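Local coordinates for protein COG0778: Nitroreductase (Streptococcus pneumoniae, PDB 2B67) that binds flavin mononucleotide and, as a nitroreductase-family oxidoreductase, probably passes electrons from a reduced nicotinamide cofactor to its substrates, at residues Thr78-Thr83 with Glu166-Glu171; Ala88-Lys93 with Asp172-Glu177. One frame throughout, in Å; residues are numbered along the deposited sequence. Where two conformers were deposited one is given.

Contact 1: Thr78-Thr83 with Glu166-Glu171; sequences TIALFT and EVLEIE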
# COMPACT_ATOMS: atom_id res chain seq x y z
N THR A 78 3.66 12.46 -14.57
CA THR A 78 4.14 11.28 -13.86
C THR A 78 4.56 11.72 -12.46
O THR A 78 5.22 12.74 -12.28
CB THR A 78 5.32 10.58 -14.55
OG1 THR A 78 4.91 10.08 -15.82
CG2 THR A 78 5.86 9.38 -13.67
N ILE A 79 4.13 10.96 -11.48
CA ILE A 79 4.42 11.27 -10.09
C ILE A 79 5.41 10.23 -9.71
O ILE A 79 5.07 9.04 -9.74
CB ILE A 79 3.16 11.18 -9.19
CG1 ILE A 79 2.16 12.27 -9.57
CG2 ILE A 79 3.56 11.33 -7.74
CD1 ILE A 79 0.73 12.03 -9.10
N ALA A 80 6.63 10.65 -9.42
CA ALA A 80 7.61 9.75 -8.85
C ALA A 80 7.44 9.71 -7.33
O ALA A 80 7.63 10.73 -6.68
CB ALA A 80 9.03 10.18 -9.23
N LEU A 81 7.08 8.56 -6.78
CA LEU A 81 6.90 8.40 -5.34
C LEU A 81 8.23 7.95 -4.75
O LEU A 81 8.74 6.88 -5.11
CB LEU A 81 5.81 7.37 -5.01
CG LEU A 81 5.60 6.96 -3.54
CD1 LEU A 81 5.26 8.17 -2.65
CD2 LEU A 81 4.45 5.97 -3.46
N PHE A 82 8.77 8.77 -3.84
CA PHE A 82 10.03 8.46 -3.13
C PHE A 82 9.71 8.17 -1.65
O PHE A 82 8.69 8.64 -1.11
CB PHE A 82 11.01 9.66 -3.15
CG PHE A 82 11.65 9.92 -4.50
CD1 PHE A 82 10.92 10.49 -5.54
CD2 PHE A 82 12.98 9.56 -4.73
CE1 PHE A 82 11.51 10.72 -6.77
CE2 PHE A 82 13.59 9.80 -5.95
CZ PHE A 82 12.85 10.38 -6.98
N THR A 83 10.58 7.43 -0.99
CA THR A 83 10.47 7.26 0.44
C THR A 83 11.78 7.72 1.08
O THR A 83 12.84 7.66 0.44
CB THR A 83 10.19 5.82 0.82
OG1 THR A 83 11.14 4.99 0.15
CG2 THR A 83 8.78 5.40 0.37
N GLU A 166 19.14 11.38 -9.90
CA GLU A 166 19.96 12.23 -10.77
C GLU A 166 19.09 12.96 -11.80
O GLU A 166 19.08 14.18 -11.85
CB GLU A 166 21.01 11.34 -11.44
CG GLU A 166 21.89 11.98 -12.47
CD GLU A 166 23.08 11.09 -12.82
OE1 GLU A 166 24.23 11.62 -12.79
OE2 GLU A 166 22.88 9.87 -13.11
N VAL A 167 18.31 12.21 -12.58
CA VAL A 167 17.39 12.77 -13.56
C VAL A 167 16.38 13.78 -12.97
O VAL A 167 16.13 14.83 -13.55
CB VAL A 167 16.67 11.63 -14.32
CG1 VAL A 167 15.57 12.14 -15.23
CG2 VAL A 167 17.69 10.81 -15.14
N LEU A 168 15.80 13.47 -11.82
CA LEU A 168 14.79 14.34 -11.23
C LEU A 168 15.34 15.36 -10.23
O LEU A 168 14.56 16.14 -9.66
CB LEU A 168 13.67 13.50 -10.57
CG LEU A 168 12.88 12.58 -11.49
CD1 LEU A 168 11.67 11.96 -10.82
CD2 LEU A 168 12.46 13.34 -12.72
N GLU A 169 16.66 15.34 -10.00
CA GLU A 169 17.33 16.26 -9.08
C GLU A 169 16.75 16.20 -7.67
O GLU A 169 16.32 17.21 -7.10
CB GLU A 169 17.33 17.71 -9.62
CG GLU A 169 17.89 17.80 -11.03
CD GLU A 169 17.86 19.22 -11.62
OE1 GLU A 169 17.17 20.13 -11.06
OE2 GLU A 169 18.52 19.40 -12.68
N ILE A 170 16.74 14.99 -7.11
CA ILE A 170 16.23 14.76 -5.77
C ILE A 170 17.36 14.16 -4.93
O ILE A 170 18.05 13.25 -5.39
CB ILE A 170 15.04 13.76 -5.80
CG1 ILE A 170 13.89 14.26 -6.69
CG2 ILE A 170 14.66 13.37 -4.37
CD1 ILE A 170 13.08 15.50 -6.14
N GLU A 171 17.52 14.64 -3.70
CA GLU A 171 18.52 14.11 -2.75
C GLU A 171 18.51 12.59 -2.59
O GLU A 171 17.43 11.97 -2.47
CB GLU A 171 18.37 14.78 -1.37
CG GLU A 171 18.74 16.26 -1.36
CD GLU A 171 20.21 16.56 -1.74
OE1 GLU A 171 21.10 15.71 -1.49
OE2 GLU A 171 20.46 17.66 -2.28

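Contact 2: Ala88-Lys93 with Asp172-Glu177; sequences AKRARK and DRFRPE. With ACY (acetic acid), chain F.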
# COMPACT_ATOMS: atom_id res chain seq x y z
N ALA A 88 15.27 8.26 10.99
CA ALA A 88 15.52 9.16 12.14
C ALA A 88 15.23 10.60 11.74
O ALA A 88 14.51 11.31 12.43
CB ALA A 88 16.99 9.02 12.65
N LYS A 89 15.80 11.07 10.65
CA LYS A 89 15.47 12.40 10.14
C LYS A 89 13.97 12.60 9.82
O LYS A 89 13.47 13.70 10.00
CB LYS A 89 16.30 12.74 8.93
CG LYS A 89 17.75 13.12 9.30
CD LYS A 89 18.43 13.77 8.12
CE LYS A 89 19.96 13.75 8.26
NZ LYS A 89 20.40 14.94 9.02
N ARG A 90 13.29 11.55 9.36
CA ARG A 90 11.85 11.61 9.05
C ARG A 90 11.04 11.82 10.33
O ARG A 90 10.14 12.67 10.34
CB ARG A 90 11.41 10.35 8.27
CG ARG A 90 9.87 10.15 8.09
CD ARG A 90 9.14 11.32 7.36
NE ARG A 90 9.87 11.87 6.23
CZ ARG A 90 9.37 12.55 5.19
NH1 ARG A 90 8.05 12.78 5.03
NH2 ARG A 90 10.22 13.01 4.28
N ALA A 91 11.36 11.07 11.39
CA ALA A 91 10.68 11.26 12.68
C ALA A 91 10.90 12.68 13.18
O ALA A 91 9.97 13.32 13.67
CB ALA A 91 11.18 10.26 13.73
N ARG A 92 12.13 13.17 13.05
CA ARG A 92 12.48 14.48 13.59
C ARG A 92 11.78 15.57 12.80
O ARG A 92 11.32 16.57 13.38
CB ARG A 92 13.99 14.68 13.58
CG ARG A 92 14.69 13.99 14.74
CD ARG A 92 16.18 14.26 14.70
NE ARG A 92 16.74 14.35 16.05
CZ ARG A 92 17.34 15.43 16.56
NH1 ARG A 92 17.45 16.54 15.84
NH2 ARG A 92 17.82 15.39 17.81
N LYS A 93 11.69 15.38 11.48
CA LYS A 93 10.93 16.26 10.58
C LYS A 93 9.47 16.41 11.02
O LYS A 93 8.96 17.50 11.09
CB LYS A 93 10.96 15.70 9.15
CG LYS A 93 10.38 16.66 8.08
CD LYS A 93 10.22 15.96 6.71
CE LYS A 93 9.59 16.89 5.67
NZ LYS A 93 10.56 17.92 5.17
N ASP A 172 19.71 11.99 -2.55
CA ASP A 172 19.89 10.54 -2.48
C ASP A 172 19.32 9.92 -1.20
O ASP A 172 19.10 8.69 -1.13
CB ASP A 172 21.37 10.18 -2.59
CG ASP A 172 21.91 10.34 -4.00
OD1 ASP A 172 21.14 10.31 -4.99
OD2 ASP A 172 23.15 10.49 -4.14
N ARG A 173 19.10 10.76 -0.19
CA ARG A 173 18.38 10.36 1.02
C ARG A 173 17.01 9.74 0.63
O ARG A 173 16.54 8.85 1.29
CB ARG A 173 18.22 11.57 1.96
CG ARG A 173 17.25 11.38 3.13
CD ARG A 173 17.17 12.65 3.98
NE ARG A 173 15.93 12.70 4.76
CZ ARG A 173 15.46 13.79 5.38
NH1 ARG A 173 14.30 13.73 6.03
NH2 ARG A 173 16.14 14.94 5.36
N PHE A 174 16.40 10.21 -0.45
CA PHE A 174 15.12 9.71 -0.95
C PHE A 174 15.31 8.66 -2.04
O PHE A 174 16.01 8.92 -3.04
CB PHE A 174 14.27 10.89 -1.44
CG PHE A 174 13.90 11.80 -0.32
CD1 PHE A 174 14.72 12.90 0.00
CD2 PHE A 174 12.78 11.51 0.48
CE1 PHE A 174 14.40 13.73 1.14
CE2 PHE A 174 12.45 12.32 1.59
CZ PHE A 174 13.26 13.42 1.93
N ARG A 175 14.74 7.46 -1.85
CA ARG A 175 14.84 6.44 -2.90
C ARG A 175 13.52 6.31 -3.67
O ARG A 175 12.43 6.41 -3.08
CB ARG A 175 15.27 5.08 -2.35
CG ARG A 175 14.25 4.46 -1.45
CD ARG A 175 14.57 3.00 -1.18
NE ARG A 175 13.40 2.26 -0.72
CZ ARG A 175 13.45 1.03 -0.19
NH1 ARG A 175 12.34 0.42 0.22
NH2 ARG A 175 14.64 0.43 0.00
N PRO A 176 13.62 6.13 -4.99
CA PRO A 176 12.41 6.02 -5.78
C PRO A 176 11.75 4.67 -5.52
O PRO A 176 12.42 3.63 -5.46
CB PRO A 176 12.90 6.18 -7.23
CG PRO A 176 14.37 5.83 -7.20
CD PRO A 176 14.86 6.12 -5.81
N GLU A 177 10.44 4.69 -5.31
CA GLU A 177 9.72 3.42 -5.13
C GLU A 177 8.92 3.00 -6.37
O GLU A 177 8.90 1.81 -6.73
CB GLU A 177 8.77 3.52 -3.92
CG GLU A 177 9.52 3.74 -2.58
CD GLU A 177 10.17 2.48 -2.01
OE1 GLU A 177 10.08 1.39 -2.61
OE2 GLU A 177 10.79 2.59 -0.95
C ACY F . 12.87 17.06 2.62
O ACY F . 13.18 17.13 1.42
OXT ACY F . 11.76 16.67 3.03
CH3 ACY F . 13.91 17.47 3.63

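Contact 1: Thr78-Thr83 with Glu166-Glu171
Phe82 rises from strand 77-84 to meet Leu168, at the end of helix 161-168, and Ile170, in the turn beyond it. This is one side of the alpha-beta sandwich of the nitroreductase fold. Ile170 lies over one face of the Phe82 ring: its CG2 methyl makes a CH-pi contact, 4.3 Å from the ring centroid and 18° off the normal. That methyl stands anti to the backbone N of Ile170, while the other branch, CG1, reaches the rim of the ring at Phe82 CZ (4.0 Å). Leu168 approaches differently, at the ring edge and near its plane, with CD1 4.2 Å from Phe82 CE1. Leu168 CD1 also touches Ala80 CB at 3.6 Å. Ala80 and Phe82 are two residues apart on the strand and therefore face the same way; the small side chain of Ala80 lets Leu168 settle close to the sheet, whereas the broad ring of Phe82 offers a flat face for Ile170 to lie on. On the other side of the sheet, Leu81 packs against helix 124-148. A Schellman motif turns the chain between Leu168 and Ile170, with Glu169 at positive phi (57°) and its N bonded to Glu166 O at 3.3 Å. Consequently both apolar residues face the strand while the Glu169 side chain is exposed. Arg204 of the second subunit hydrogen-bonds to Leu168 O and Glu169 O and packs on Ile170, tying this turn into the dimer. Across the two segments themselves the chemistry is wholly apolar, so between them it is packing and the burial of apolar surface that favour the contact.

Contact 2: Ala88-Lys93 with Asp172-Glu177
Arg90 NE, on helix 87-98, and Arg173 NH1, just before strand 174-183, both form salt bridges with one oxygen, Asp84 OD2, which thus joins helix to sheet in this nitroreductase alpha-beta fold. The shared anion probably offsets the like charges of Arg90 NH2 and Arg173 NH1, 4.5 Å apart. The extended chain of Arg173 carries its flat guanidinium between Lys89 and Phe174: Lys89 CB sits over one face, 3.7 Å from Arg173 NH1, and Phe174 CZ lies over the opposite one. Lysine suits this exposed place because its aliphatic stem covers the arginine while its ammonium end leads away. Arg90 bends at chi2 (59°) and chi3 (40°), which brings its NH2 to the edge of the Phe174 ring, 3.6 Å from CE2, with the two planes 81° apart. Lys93 CD covers a face of the Arg90 guanidinium. Farther along the strand Arg175 grips Glu177 OE2 side-on with NE (2.6 Å) and NH1. Leu195 of the second subunit packs on Arg90, and Glu199 of that subunit makes a salt bridge with Lys93 NZ. An acetic acid molecule, probably from the crystallisation liquor, lies beside Phe174, hydrogen-bonded by Lys49 NZ and, at its OXT, by Lys93 NZ at 2.8 Å.

How the contacts relate
From the N terminus the chain runs through strand 77-84, which gives contact 1 its first segment, and then directly into helix 87-98, which begins contact 2. After a long, mainly helical excursion, helix 161-168 and its turn close contact 1 across 82 residues. Strand 174-183 and the residues leading into it then close contact 2 across 78. The segments alternate, so the two loops cross rather than nest. Strands 77-84 and 174-183 are antiparallel neighbours in one sheet, and there the contacts meet: Leu81 O pairs with Glu177 N, and Thr83 OG1 with Glu177 OE2. Together they fasten two helices to this sheet, and both touch the second subunit.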